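Glucosidase 2 subunit beta (PDB 4XQM) serves glucosidase 2 in trimming glucose from immature glycoproteins, retains its catalytic subunit in the endoplasmic reticulum and recognises oligomannose N-glycans through the MRH domain described here. Local coordinates at residues 60-65 / 85-90; 5-10 / 68-73; 14-19 / 27-32; 20-25 / 44-49. One frame throughout, in Å; residues are numbered along the deposited sequence.

The four contacts belong to one mixed sheet, and the bound mannose lies beside interaction 3, which supplies Y16 and Q28 of its pocket. Interaction 1 is on the other side of the chain's centre, with centres about 16 Å apart, although the side chain of I85 comes within about 10 Å of the sugar. Interaction 2 joins interaction 1 where S89 OG meets N70 OD1 at 2.6 Å, probably as a hydrogen bond. Interaction 4 is joined to interaction 1 by V62 O and L44 N, 2.8 Å apart, and to interaction 2 by a salt bridge between K5 NZ and E24 OE2, 2.9 Å. Interactions 3 and 4 share strand 16-21.

Interaction 1 of 4, residues 60-65 / 85-90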
loop_
_atom_site.group_PDB
_atom_site.type_symbol
_atom_site.label_atom_id
_atom_site.label_comp_id
_atom_site.label_asym_id
_atom_site.label_seq_id
_atom_site.Cartn_x
_atom_site.Cartn_y
_atom_site.Cartn_z
ATOM N N ALA A 60 1.497 6.296 -1.721
ATOM C CA ALA A 60 2.072 4.960 -1.760
ATOM C C ALA A 60 1.762 4.328 -3.098
ATOM O O ALA A 60 0.626 4.372 -3.572
ATOM C CB ALA A 60 1.509 4.114 -0.630
ATOM N N ILE A 61 2.781 3.721 -3.700
ATOM C CA ILE A 61 2.599 2.995 -4.946
ATOM C C ILE A 61 2.731 1.523 -4.609
ATOM O O ILE A 61 3.803 1.064 -4.183
ATOM C CB ILE A 61 3.651 3.397 -5.986
ATOM C CG1 ILE A 61 3.528 4.892 -6.268
ATOM C CG2 ILE A 61 3.470 2.598 -7.264
ATOM C CD1 ILE A 61 4.511 5.407 -7.293
ATOM N N VAL A 62 1.640 0.783 -4.768
ATOM C CA VAL A 62 1.593 -0.602 -4.306
ATOM C C VAL A 62 1.556 -1.548 -5.493
ATOM O O VAL A 62 0.571 -1.571 -6.241
ATOM C CB VAL A 62 0.352 -0.856 -3.402
ATOM C CG1 VAL A 62 0.348 -2.289 -2.870
ATOM C CG2 VAL A 62 0.297 0.153 -2.246
ATOM N N THR A 63 2.622 -2.331 -5.656
ATOM C CA THR A 63 2.691 -3.309 -6.736
ATOM C C THR A 63 2.270 -4.679 -6.210
ATOM O O THR A 63 2.893 -5.215 -5.292
ATOM C CB THR A 63 4.101 -3.381 -7.358
ATOM O OG1 THR A 63 4.467 -2.092 -7.881
ATOM C CG2 THR A 63 4.136 -4.405 -8.497
ATOM N N VAL A 64 1.196 -5.231 -6.772
ATOM C CA VAL A 64 0.630 -6.489 -6.283
ATOM C C VAL A 64 0.817 -7.589 -7.321
ATOM O O VAL A 64 0.270 -7.516 -8.435
ATOM C CB VAL A 64 -0.878 -6.349 -5.986
ATOM C CG1 VAL A 64 -1.409 -7.626 -5.348
ATOM C CG2 VAL A 64 -1.146 -5.156 -5.088
ATOM N N GLU A 65 1.572 -8.616 -6.958
ATOM C CA GLU A 65 1.846 -9.704 -7.893
ATOM C C GLU A 65 1.274 -11.020 -7.388
ATOM O O GLU A 65 1.026 -11.182 -6.195
ATOM C CB GLU A 65 3.344 -9.786 -8.175
ATOM C CG GLU A 65 3.830 -8.501 -8.852
ATOM C CD GLU A 65 5.332 -8.404 -8.989
ATOM O OE1 GLU A 65 6.062 -9.092 -8.239
ATOM O OE2 GLU A 65 5.776 -7.621 -9.857
ATOM N N ILE A 85 5.533 -0.003 -2.096
ATOM C CA ILE A 85 5.187 -1.227 -1.378
ATOM C C ILE A 85 5.001 -2.357 -2.365
ATOM O O ILE A 85 4.178 -2.252 -3.287
ATOM C CB ILE A 85 3.893 -1.047 -0.562
ATOM C CG1 ILE A 85 4.011 0.176 0.353
ATOM C CG2 ILE A 85 3.610 -2.297 0.266
ATOM C CD1 ILE A 85 2.773 0.457 1.194
ATOM N N LYS A 86 5.769 -3.426 -2.184
ATOM C CA LYS A 86 5.626 -4.623 -3.013
ATOM C C LYS A 86 4.845 -5.695 -2.252
ATOM O O LYS A 86 5.087 -5.918 -1.058
ATOM C CB LYS A 86 7.001 -5.150 -3.430
ATOM C CG LYS A 86 6.943 -6.311 -4.425
ATOM C CD LYS A 86 8.328 -6.598 -5.004
ATOM C CE LYS A 86 8.340 -7.932 -5.739
ATOM N NZ LYS A 86 9.726 -8.363 -6.102
ATOM N N MET A 87 3.904 -6.344 -2.938
ATOM C CA MET A 87 3.062 -7.360 -2.317
ATOM C C MET A 87 2.888 -8.594 -3.184
ATOM O O MET A 87 3.046 -8.530 -4.393
ATOM C CB MET A 87 1.659 -6.798 -2.048
ATOM C CG MET A 87 1.615 -5.581 -1.163
ATOM S SD MET A 87 -0.090 -5.134 -0.772
ATOM C CE MET A 87 -0.652 -6.598 0.099
ATOM N N LYS A 88 2.541 -9.706 -2.547
ATOM C CA LYS A 88 1.970 -10.858 -3.239
ATOM C C LYS A 88 0.549 -11.062 -2.741
ATOM O O LYS A 88 0.236 -10.729 -1.584
ATOM C CB LYS A 88 2.827 -12.109 -3.014
ATOM C CG LYS A 88 4.106 -12.068 -3.851
ATOM C CD LYS A 88 5.337 -12.573 -3.122
ATOM C CE LYS A 88 5.325 -14.066 -2.929
ATOM N NZ LYS A 88 6.720 -14.645 -2.987
ATOM N N SER A 89 -0.318 -11.588 -3.607
ATOM C CA SER A 89 -1.717 -11.813 -3.242
ATOM C C SER A 89 -2.401 -12.672 -4.286
ATOM O O SER A 89 -2.153 -12.500 -5.485
ATOM C CB SER A 89 -2.489 -10.493 -3.139
ATOM O OG SER A 89 -3.869 -10.754 -2.921
ATOM N N PRO A 90 -3.268 -13.593 -3.840
ATOM C CA PRO A 90 -4.093 -14.343 -4.794
ATOM C C PRO A 90 -4.973 -13.416 -5.632
ATOM O O PRO A 90 -5.379 -13.808 -6.723
ATOM C CB PRO A 90 -4.966 -15.227 -3.894
ATOM C CG PRO A 90 -4.201 -15.356 -2.625
ATOM C CD PRO A 90 -3.473 -14.043 -2.452
HETATM O O HOH W 1 5.469 -9.320 -5.648
#
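T63 and E65 exchange hydrogen bonds with I85 and M87 through their flat peptide groups, and the approach to the carbonyls differs from bond to bond. T63 N comes to I85 O at 2.8 Å almost in line with the C=O bond, and M87 N meets T63 O in the same manner. E65 N instead stands above the M87 carbonyl plane, 35° out of it, with 3.0 Å between E65 N and M87 O. A water also donates to M87 O and to E65 OE1, the latter at 2.7 Å, tying the carboxylate to the neighbouring backbone. K86 CE touches E65 OE1 at 3.6 Å, while K86 NZ remains 4.3 Å from that oxygen, beyond a salt bridge.

Bonds from I85 N to I61 O and from S89 N to E65 O bring the backbone total to five, the pattern of a parallel pair. Strand 82-89 is inserted between 59-66 and 71-77, as in the flattened barrel of the MRH and mannose 6-phosphate receptor family.

V62, V64, I85 and M87 share one face of the sheet. V62 CG1, anti to the backbone N (chi1 -177°), is carried to M87 SD at 3.6 Å, whereas V62 CG2 lies alongside I85 CB. V64 CG1 rests on S89 CB at 3.8 Å; S89 OG turns outside the pair to hydrogen-bond N70 OD1 and A91 N. F22 touches V64, M87 and S89.

Interaction 2 of 4, residues 5-10 / 68-73; sequences KGMETK and VENEIV
M7 and N70 make the one direct polar link between these segments, and it is weak: N70 ND2 points an N-H at M7 SD over 3.5 Å with an angle of 151° at the hydrogen. The two side chains pass each other at a slant, which also brings M7 CG against the same nitrogen. The other end of the amide is engaged outside the pair, where N70 OD1 is hydrogen-bonded to S89 OG.

Water supplies the remaining polar connections. One molecule donates to E8 O at 2.6 Å and accepts from N70 ND2 at 2.9 Å, giving that amide nitrogen a second partner. Another accepts from I72 N at 2.9 Å and donates only weakly to K10 O.

Van der Waals contact centres on T9. Its OG1, placed anti to the carbonyl carbon (chi1 -55°), presses on N70 CB at 3.2 Å. The methyl CG2 reaches across to the backbone nitrogens of E71 and I72, and meets I72 CG1 at 3.9 Å. I72 CD1 in turn covers T9 O at 3.7 Å, and beyond the pair I72 also packs on Y18 and V20.

Strands 8-10 and 71-73 approach to 6.5 Å at 49°, too splayed for direct backbone pairing here. They belong to the two outermost strands of the sheet, so side chains and waters bridge its edges, consistent with the flattened beta-barrel of MRH domains.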
loop_
_atom_site.group_PDB
_atom_site.type_symbol
_atom_site.label_atom_id
_atom_site.label_comp_id
_atom_site.label_asym_id
_atom_site.label_seq_id
_atom_site.Cartn_x
_atom_site.Cartn_y
_atom_site.Cartn_z
ATOM N N LYS A 5 -11.898 -5.700 -3.050
ATOM C CA LYS A 5 -11.993 -4.444 -2.294
ATOM C C LYS A 5 -12.215 -4.723 -0.808
ATOM O O LYS A 5 -13.126 -5.478 -0.421
ATOM C CB LYS A 5 -13.118 -3.547 -2.813
ATOM C CG LYS A 5 -13.267 -2.230 -2.026
ATOM C CD LYS A 5 -14.212 -1.261 -2.731
ATOM C CE LYS A 5 -14.356 0.051 -1.962
ATOM N NZ LYS A 5 -15.022 -0.142 -0.642
ATOM N N GLY A 6 -11.380 -4.114 0.027
ATOM C CA GLY A 6 -11.486 -4.297 1.463
ATOM C C GLY A 6 -10.580 -5.383 2.008
ATOM O O GLY A 6 -10.454 -5.543 3.223
ATOM N N MET A 7 -9.949 -6.146 1.120
ATOM C CA MET A 7 -8.999 -7.165 1.553
ATOM C C MET A 7 -7.786 -6.496 2.210
ATOM O O MET A 7 -7.167 -5.594 1.628
ATOM C CB MET A 7 -8.565 -7.998 0.357
ATOM C CG MET A 7 -7.631 -9.143 0.674
ATOM S SD MET A 7 -7.310 -10.115 -0.818
ATOM C CE MET A 7 -8.958 -10.621 -1.281
ATOM N N GLU A 8 -7.472 -6.924 3.431
ATOM C CA GLU A 8 -6.428 -6.285 4.243
ATOM C C GLU A 8 -5.202 -7.177 4.444
ATOM O O GLU A 8 -5.328 -8.361 4.771
ATOM C CB GLU A 8 -7.006 -5.909 5.612
ATOM C CG GLU A 8 -5.977 -5.495 6.658
ATOM C CD GLU A 8 -6.599 -5.294 8.028
ATOM O OE1 GLU A 8 -7.502 -4.439 8.153
ATOM O OE2 GLU A 8 -6.194 -6.008 8.974
ATOM N N THR A 9 -4.015 -6.595 4.271
ATOM C CA THR A 9 -2.762 -7.280 4.593
ATOM C C THR A 9 -1.959 -6.379 5.535
ATOM O O THR A 9 -1.862 -5.169 5.303
ATOM C CB THR A 9 -1.934 -7.548 3.328
ATOM O OG1 THR A 9 -2.734 -8.273 2.378
ATOM C CG2 THR A 9 -0.691 -8.369 3.650
ATOM N N LYS A 10 -1.403 -6.959 6.597
ATOM C CA LYS A 10 -0.626 -6.197 7.570
ATOM C C LYS A 10 0.758 -6.806 7.744
ATOM O O LYS A 10 0.941 -8.031 7.659
ATOM C CB LYS A 10 -1.333 -6.169 8.932
ATOM C CG LYS A 10 -2.649 -5.399 8.973
ATOM C CD LYS A 10 -3.218 -5.416 10.401
ATOM C CE LYS A 10 -3.040 -6.798 11.030
ATOM N NZ LYS A 10 -3.615 -6.911 12.402
ATOM N N VAL A 68 0.340 -17.179 -3.491
ATOM C CA VAL A 68 -0.666 -18.024 -2.847
ATOM C C VAL A 68 -1.295 -17.395 -1.601
ATOM O O VAL A 68 -2.408 -17.749 -1.222
ATOM C CB VAL A 68 -0.097 -19.427 -2.522
ATOM C CG1 VAL A 68 0.249 -20.152 -3.809
ATOM C CG2 VAL A 68 1.136 -19.312 -1.642
ATOM N N GLU A 69 -0.590 -16.461 -0.971
ATOM C CA GLU A 69 -1.054 -15.835 0.263
ATOM C C GLU A 69 -0.785 -14.332 0.217
ATOM O O GLU A 69 0.191 -13.895 -0.409
ATOM C CB GLU A 69 -0.326 -16.460 1.458
ATOM C CG GLU A 69 -0.581 -15.784 2.798
ATOM C CD GLU A 69 -0.353 -16.718 3.983
ATOM O OE1 GLU A 69 0.485 -17.645 3.870
ATOM O OE2 GLU A 69 -1.020 -16.520 5.026
ATOM N N ASN A 70 -1.647 -13.547 0.857
ATOM C CA ASN A 70 -1.407 -12.105 1.008
ATOM C C ASN A 70 -0.156 -11.822 1.839
ATOM O O ASN A 70 -0.008 -12.341 2.948
ATOM C CB ASN A 70 -2.596 -11.428 1.690
ATOM C CG ASN A 70 -3.824 -11.391 0.825
ATOM O OD1 ASN A 70 -3.740 -11.455 -0.406
ATOM N ND2 ASN A 70 -4.984 -11.259 1.462
ATOM N N GLU A 71 0.729 -10.988 1.303
ATOM C CA GLU A 71 1.998 -10.689 1.954
ATOM C C GLU A 71 2.506 -9.310 1.530
ATOM O O GLU A 71 2.466 -8.966 0.346
ATOM C CB GLU A 71 3.026 -11.759 1.564
ATOM C CG GLU A 71 4.466 -11.433 1.943
ATOM C CD GLU A 71 5.468 -12.450 1.392
ATOM O OE1 GLU A 71 6.674 -12.321 1.706
ATOM O OE2 GLU A 71 5.054 -13.369 0.646
ATOM N N ILE A 72 2.957 -8.513 2.501
ATOM C CA ILE A 72 3.713 -7.309 2.178
ATOM C C ILE A 72 5.177 -7.737 2.100
ATOM O O ILE A 72 5.770 -8.133 3.105
ATOM C CB ILE A 72 3.504 -6.201 3.233
ATOM C CG1 ILE A 72 2.064 -5.667 3.159
ATOM C CG2 ILE A 72 4.504 -5.054 3.051
ATOM C CD1 ILE A 72 1.710 -4.693 4.300
ATOM N N VAL A 73 5.728 -7.706 0.889
ATOM C CA VAL A 73 7.084 -8.192 0.620
ATOM C C VAL A 73 8.110 -7.172 1.086
ATOM O O VAL A 73 9.087 -7.533 1.734
ATOM C CB VAL A 73 7.269 -8.513 -0.882
ATOM C CG1 VAL A 73 8.725 -8.834 -1.203
ATOM C CG2 VAL A 73 6.376 -9.691 -1.255
HETATM O O HOH W 2 -4.824 -10.855 4.340
HETATM O O HOH W 3 2.684 -9.536 5.244
#

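Interaction 3 of 4, residues 14-19 / 27-32; sequences GGYTYK and FQDSIL. With MAN (alpha-D-mannopyranose), chain B.
The mannose pocket of this MRH domain is partly built by Y16 and Q28, which meet across the hairpin of strands 16-21 and 25-28. The Q28 amide stacks on the Y16 ring: the planes are 9° apart, and Q28 NE2 sits 3.5 Å above the ring plane, over its centre. The stack leaves both tips directed at the sugar. Q28 OE1 accepts from mannose O2 at 2.6 Å, Q28 NE2 donates to mannose O3 at 3.1 Å, and Y16 OH is hydrogen-bonded to mannose O1 at 3.0 Å.

Y18 acts from a second shell, since its OH receives the other N-H of Q28 NE2 at 3.0 Å, within the amide plane. With both N-H groups engaged, the rotation of the amide is fixed. E77, Y83 and R58 add further hydrogen bonds to mannose.

Further along the hairpin, K19 and F27 form an antiparallel hydrogen-bonded pair, and Y18 with Q28 a non-hydrogen-bonded one. A type II' turn from Q28 to I31 places D29 beside the first strand. D29 N donates to T17 O, while T17 N returns a nearly straight bond (177°) to D29 OD1, 2.8 Å away, reaching it from 44° above the carboxylate plane.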
loop_
_atom_site.group_PDB
_atom_site.type_symbol
_atom_site.label_atom_id
_atom_site.label_comp_id
_atom_site.label_asym_id
_atom_site.label_seq_id
_atom_site.Cartn_x
_atom_site.Cartn_y
_atom_site.Cartn_z
ATOM N N GLY A 14 10.168 -2.276 10.750
ATOM C CA GLY A 14 10.876 -1.178 11.391
ATOM C C GLY A 14 10.105 -0.512 12.522
ATOM O O GLY A 14 10.321 0.675 12.799
ATOM N N GLY A 15 9.212 -1.262 13.169
ATOM C CA GLY A 15 8.430 -0.718 14.271
ATOM C C GLY A 15 7.050 -0.254 13.845
ATOM O O GLY A 15 6.150 -0.135 14.689
ATOM N N TYR A 16 6.873 -0.004 12.547
ATOM C CA TYR A 16 5.578 0.431 12.026
ATOM C C TYR A 16 4.693 -0.746 11.664
ATOM O O TYR A 16 5.157 -1.736 11.091
ATOM C CB TYR A 16 5.742 1.227 10.730
ATOM C CG TYR A 16 6.669 2.418 10.766
ATOM C CD1 TYR A 16 6.298 3.603 11.389
ATOM C CD2 TYR A 16 7.900 2.374 10.122
ATOM C CE1 TYR A 16 7.143 4.706 11.381
ATOM C CE2 TYR A 16 8.747 3.466 10.111
ATOM C CZ TYR A 16 8.364 4.627 10.744
ATOM O OH TYR A 16 9.213 5.707 10.736
ATOM N N THR A 17 3.407 -0.626 11.961
ATOM C CA THR A 17 2.445 -1.579 11.425
ATOM C C THR A 17 1.905 -1.034 10.105
ATOM O O THR A 17 1.132 -0.070 10.079
ATOM C CB THR A 17 1.277 -1.849 12.390
ATOM O OG1 THR A 17 1.774 -2.419 13.609
ATOM C CG2 THR A 17 0.322 -2.828 11.755
ATOM N N TYR A 18 2.321 -1.647 9.001
ATOM C CA TYR A 18 1.801 -1.258 7.696
ATOM C C TYR A 18 0.546 -2.054 7.403
ATOM O O TYR A 18 0.495 -3.260 7.654
ATOM C CB TYR A 18 2.849 -1.493 6.606
ATOM C CG TYR A 18 3.957 -0.462 6.602
ATOM C CD1 TYR A 18 3.781 0.781 5.996
ATOM C CD2 TYR A 18 5.180 -0.726 7.207
ATOM C CE1 TYR A 18 4.797 1.738 6.000
ATOM C CE2 TYR A 18 6.209 0.220 7.209
ATOM C CZ TYR A 18 6.016 1.440 6.598
ATOM O OH TYR A 18 7.024 2.378 6.601
ATOM N N LYS A 19 -0.466 -1.372 6.881
ATOM C CA LYS A 19 -1.736 -2.000 6.571
ATOM C C LYS A 19 -2.175 -1.546 5.197
ATOM O O LYS A 19 -2.376 -0.345 4.965
ATOM C CB LYS A 19 -2.776 -1.613 7.613
ATOM C CG LYS A 19 -4.167 -2.140 7.365
ATOM C CD LYS A 19 -5.066 -1.695 8.521
ATOM C CE LYS A 19 -4.368 -1.898 9.877
ATOM N NZ LYS A 19 -5.113 -1.286 11.022
ATOM N N PHE A 27 -2.165 2.447 5.486
ATOM C CA PHE A 27 -1.732 3.104 6.729
ATOM C C PHE A 27 -0.357 2.651 7.212
ATOM O O PHE A 27 0.096 1.526 6.924
ATOM C CB PHE A 27 -2.722 2.858 7.870
ATOM C CG PHE A 27 -4.064 3.492 7.662
ATOM C CD1 PHE A 27 -5.059 2.804 6.986
ATOM C CD2 PHE A 27 -4.338 4.749 8.175
ATOM C CE1 PHE A 27 -6.308 3.374 6.793
ATOM C CE2 PHE A 27 -5.589 5.329 7.983
ATOM C CZ PHE A 27 -6.567 4.638 7.290
ATOM N N GLN A 28 0.287 3.538 7.967
ATOM C CA GLN A 28 1.524 3.244 8.676
ATOM C C GLN A 28 1.227 3.619 10.120
ATOM O O GLN A 28 1.113 4.816 10.425
ATOM C CB GLN A 28 2.651 4.122 8.133
ATOM C CG GLN A 28 3.998 3.966 8.849
ATOM C CD GLN A 28 4.903 5.138 8.584
ATOM O OE1 GLN A 28 4.591 6.267 8.972
ATOM N NE2 GLN A 28 6.033 4.886 7.922
ATOM N N ASP A 29 1.088 2.615 10.991
ATOM C CA ASP A 29 0.480 2.821 12.311
ATOM C C ASP A 29 -0.839 3.574 12.099
ATOM O O ASP A 29 -1.654 3.135 11.281
ATOM C CB ASP A 29 1.445 3.532 13.271
ATOM C CG ASP A 29 2.639 2.668 13.628
ATOM O OD1 ASP A 29 2.470 1.424 13.638
ATOM O OD2 ASP A 29 3.732 3.223 13.917
ATOM N N SER A 30 -1.050 4.701 12.776
ATOM C CA SER A 30 -2.305 5.442 12.579
ATOM C C SER A 30 -2.239 6.535 11.503
ATOM O O SER A 30 -3.184 7.314 11.332
ATOM C CB SER A 30 -2.792 6.030 13.903
ATOM O OG SER A 30 -3.249 4.987 14.745
ATOM N N ILE A 31 -1.130 6.588 10.772
ATOM C CA ILE A 31 -0.940 7.604 9.745
ATOM C C ILE A 31 -1.476 7.145 8.383
ATOM O O ILE A 31 -1.139 6.049 7.919
ATOM C CB ILE A 31 0.554 7.974 9.618
ATOM C CG1 ILE A 31 1.113 8.425 10.972
ATOM C CG2 ILE A 31 0.743 9.061 8.564
ATOM C CD1 ILE A 31 2.622 8.678 10.954
ATOM N N LEU A 32 -2.312 7.969 7.744
ATOM C CA LEU A 32 -2.794 7.658 6.399
ATOM C C LEU A 32 -1.686 7.881 5.372
ATOM O O LEU A 32 -1.172 8.999 5.236
ATOM C CB LEU A 32 -4.008 8.518 6.023
ATOM C CG LEU A 32 -4.525 8.335 4.584
ATOM C CD1 LEU A 32 -5.143 6.950 4.402
ATOM C CD2 LEU A 32 -5.549 9.409 4.246
HETATM C C1 MAN B . 7.203 9.165 10.007
HETATM C C2 MAN B . 6.896 8.178 9.045
HETATM C C3 MAN B . 8.070 8.187 8.054
HETATM C C4 MAN B . 8.339 9.635 7.546
HETATM C C5 MAN B . 8.598 10.557 8.748
HETATM C C6 MAN B . 8.694 12.017 8.373
HETATM O O1 MAN B . 8.415 8.599 10.408
HETATM O O2 MAN B . 5.734 8.548 8.397
HETATM O O3 MAN B . 7.837 7.289 7.002
HETATM O O4 MAN B . 9.475 9.661 6.728
HETATM O O5 MAN B . 7.470 10.448 9.603
HETATM O O6 MAN B . 9.238 12.715 9.499
HETATM O O HOH W 4 3.511 -0.806 15.264
HETATM O O HOH W 5 -1.703 0.502 10.584
#

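Interaction 4 of 4, residues 20-25 / 44-49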
loop_
_atom_site.group_PDB
_atom_site.type_symbol
_atom_site.label_atom_id
_atom_site.label_comp_id
_atom_site.label_asym_id
_atom_site.label_seq_id
_atom_site.Cartn_x
_atom_site.Cartn_y
_atom_site.Cartn_z
ATOM N N VAL A 20 -2.282 -2.501 4.276
ATOM C CA VAL A 20 -2.778 -2.222 2.936
ATOM C C VAL A 20 -4.171 -2.809 2.813
ATOM O O VAL A 20 -4.368 -4.000 3.065
ATOM C CB VAL A 20 -1.889 -2.852 1.837
ATOM C CG1 VAL A 20 -2.512 -2.642 0.452
ATOM C CG2 VAL A 20 -0.476 -2.255 1.888
ATOM N N VAL A 21 -5.132 -1.961 2.458
ATOM C CA VAL A 21 -6.477 -2.428 2.152
ATOM C C VAL A 21 -6.756 -2.166 0.671
ATOM O O VAL A 21 -6.807 -1.011 0.228
ATOM C CB VAL A 21 -7.525 -1.739 3.024
ATOM C CG1 VAL A 21 -8.876 -2.401 2.803
ATOM C CG2 VAL A 21 -7.143 -1.854 4.476
ATOM N N PHE A 22 -6.926 -3.235 -0.102
ATOM C CA PHE A 22 -7.084 -3.076 -1.555
ATOM C C PHE A 22 -8.271 -2.171 -1.902
ATOM O O PHE A 22 -9.378 -2.361 -1.389
ATOM C CB PHE A 22 -7.226 -4.435 -2.257
ATOM C CG PHE A 22 -5.974 -5.287 -2.230
ATOM C CD1 PHE A 22 -4.705 -4.711 -2.206
ATOM C CD2 PHE A 22 -6.078 -6.677 -2.251
ATOM C CE1 PHE A 22 -3.552 -5.522 -2.194
ATOM C CE2 PHE A 22 -4.945 -7.482 -2.236
ATOM C CZ PHE A 22 -3.686 -6.912 -2.207
ATOM N N TYR A 23 -8.010 -1.170 -2.749
ATOM C CA TYR A 23 -9.032 -0.256 -3.265
ATOM C C TYR A 23 -9.657 0.637 -2.199
ATOM O O TYR A 23 -10.687 1.275 -2.437
ATOM C CB TYR A 23 -10.124 -1.021 -4.025
ATOM C CG TYR A 23 -9.623 -1.749 -5.250
ATOM C CD1 TYR A 23 -8.683 -1.170 -6.095
ATOM C CD2 TYR A 23 -10.072 -3.026 -5.552
ATOM C CE1 TYR A 23 -8.223 -1.846 -7.226
ATOM C CE2 TYR A 23 -9.628 -3.696 -6.668
ATOM C CZ TYR A 23 -8.708 -3.115 -7.502
ATOM O OH TYR A 23 -8.265 -3.805 -8.608
ATOM N N GLU A 24 -9.020 0.705 -1.036
ATOM C CA GLU A 24 -9.474 1.609 0.011
ATOM C C GLU A 24 -8.331 2.526 0.456
ATOM O O GLU A 24 -8.201 3.647 -0.048
ATOM C CB GLU A 24 -10.126 0.824 1.165
ATOM C CG GLU A 24 -11.432 0.161 0.684
ATOM C CD GLU A 24 -12.190 -0.610 1.751
ATOM O OE1 GLU A 24 -11.756 -0.638 2.928
ATOM O OE2 GLU A 24 -13.250 -1.198 1.407
ATOM N N ASN A 25 -7.495 2.060 1.371
ATOM C CA ASN A 25 -6.424 2.919 1.875
ATOM C C ASN A 25 -5.205 2.153 2.360
ATOM O O ASN A 25 -5.247 0.930 2.510
ATOM C CB ASN A 25 -6.957 3.830 2.988
ATOM C CG ASN A 25 -7.974 3.137 3.858
ATOM O OD1 ASN A 25 -7.851 1.946 4.151
ATOM N ND2 ASN A 25 -9.003 3.874 4.269
ATOM N N LEU A 44 -1.112 -0.266 -8.011
ATOM C CA LEU A 44 -2.193 0.506 -7.393
ATOM C C LEU A 44 -1.622 1.777 -6.769
ATOM O O LEU A 44 -0.745 1.705 -5.890
ATOM C CB LEU A 44 -2.899 -0.315 -6.313
ATOM C CG LEU A 44 -3.869 -1.427 -6.731
ATOM C CD1 LEU A 44 -3.161 -2.622 -7.378
ATOM C CD2 LEU A 44 -4.712 -1.867 -5.528
ATOM N N LYS A 45 -2.117 2.937 -7.202
ATOM C CA LYS A 45 -1.650 4.200 -6.647
ATOM C C LYS A 45 -2.590 4.688 -5.561
ATOM O O LYS A 45 -3.797 4.841 -5.790
ATOM C CB LYS A 45 -1.509 5.267 -7.741
ATOM C CG LYS A 45 -0.440 4.935 -8.770
ATOM C CD LYS A 45 -0.278 6.064 -9.789
ATOM C CE LYS A 45 0.850 5.768 -10.765
ATOM N NZ LYS A 45 1.325 7.019 -11.417
ATOM N N TYR A 46 -2.023 4.947 -4.386
ATOM C CA TYR A 46 -2.757 5.527 -3.271
ATOM C C TYR A 46 -2.217 6.944 -3.055
ATOM O O TYR A 46 -1.003 7.150 -3.025
ATOM C CB TYR A 46 -2.558 4.688 -1.998
ATOM C CG TYR A 46 -3.247 3.341 -2.003
ATOM C CD1 TYR A 46 -2.715 2.258 -2.709
ATOM C CD2 TYR A 46 -4.423 3.145 -1.288
ATOM C CE1 TYR A 46 -3.355 1.017 -2.707
ATOM C CE2 TYR A 46 -5.062 1.912 -1.274
ATOM C CZ TYR A 46 -4.525 0.857 -1.982
ATOM O OH TYR A 46 -5.178 -0.358 -1.959
ATOM N N GLU A 47 -3.115 7.920 -2.913
ATOM C CA GLU A 47 -2.716 9.332 -2.916
ATOM C C GLU A 47 -3.342 10.133 -1.771
ATOM O O GLU A 47 -4.254 9.652 -1.088
ATOM C CB GLU A 47 -3.063 9.961 -4.279
ATOM C CG GLU A 47 -2.396 9.262 -5.439
ATOM C CD GLU A 47 -2.759 9.856 -6.785
ATOM O OE1 GLU A 47 -3.585 10.796 -6.828
ATOM O OE2 GLU A 47 -2.211 9.374 -7.803
ATOM N N ASN A 48 -2.845 11.354 -1.576
ATOM C CA ASN A 48 -3.433 12.315 -0.638
ATOM C C ASN A 48 -3.458 11.850 0.810
ATOM O O ASN A 48 -4.444 12.051 1.523
ATOM C CB ASN A 48 -4.847 12.724 -1.081
ATOM C CG ASN A 48 -4.952 12.923 -2.570
ATOM O OD1 ASN A 48 -5.810 12.331 -3.225
ATOM N ND2 ASN A 48 -4.067 13.745 -3.124
ATOM N N GLY A 49 -2.361 11.244 1.254
ATOM C CA GLY A 49 -2.225 10.852 2.642
ATOM C C GLY A 49 -1.908 12.043 3.537
ATOM O O GLY A 49 -1.950 13.199 3.094
#
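L44 opens the contact by laying its CD2 methyl against Y23 CE1 at 3.9 Å, the two side chains crossing at about a right angle. The same methyl approaches F22 CD1 more distantly, at 4.4 Å.

Y46, two residues on, has the same inward orientation and buries the most surface here. Its CG lies anti to the carbonyl carbon (chi1 -71°), and the ring extends to the turn, where the hydroxyl donates to V21 O at 2.8 Å. The donor stands above the V21 carbonyl plane, 45° out of it, while E24 N reaches the same oxygen from the opposite face at 3.1 Å. Two bonds thus grip V21 O, one of them closing the type II turn from V21 to E24. Y46 CE2 lies 3.6 Å from N25 CA, and E24 C is at the ring edge in its plane. There E24 and N25 together face V21 as a classic beta bulge.

In the order of the sheet, strands 25-28 and 31-40 separate 16-21 from 43-48, so L44 and Y46 reach residues 21-25 from a strand that is not their neighbour. V62 and V64 of strand 59-66 pack on Y46 and L44, M87 of strand 82-89 lies on V20 and F22, and F36 of strand 31-40 meets Y23 edge-to-face.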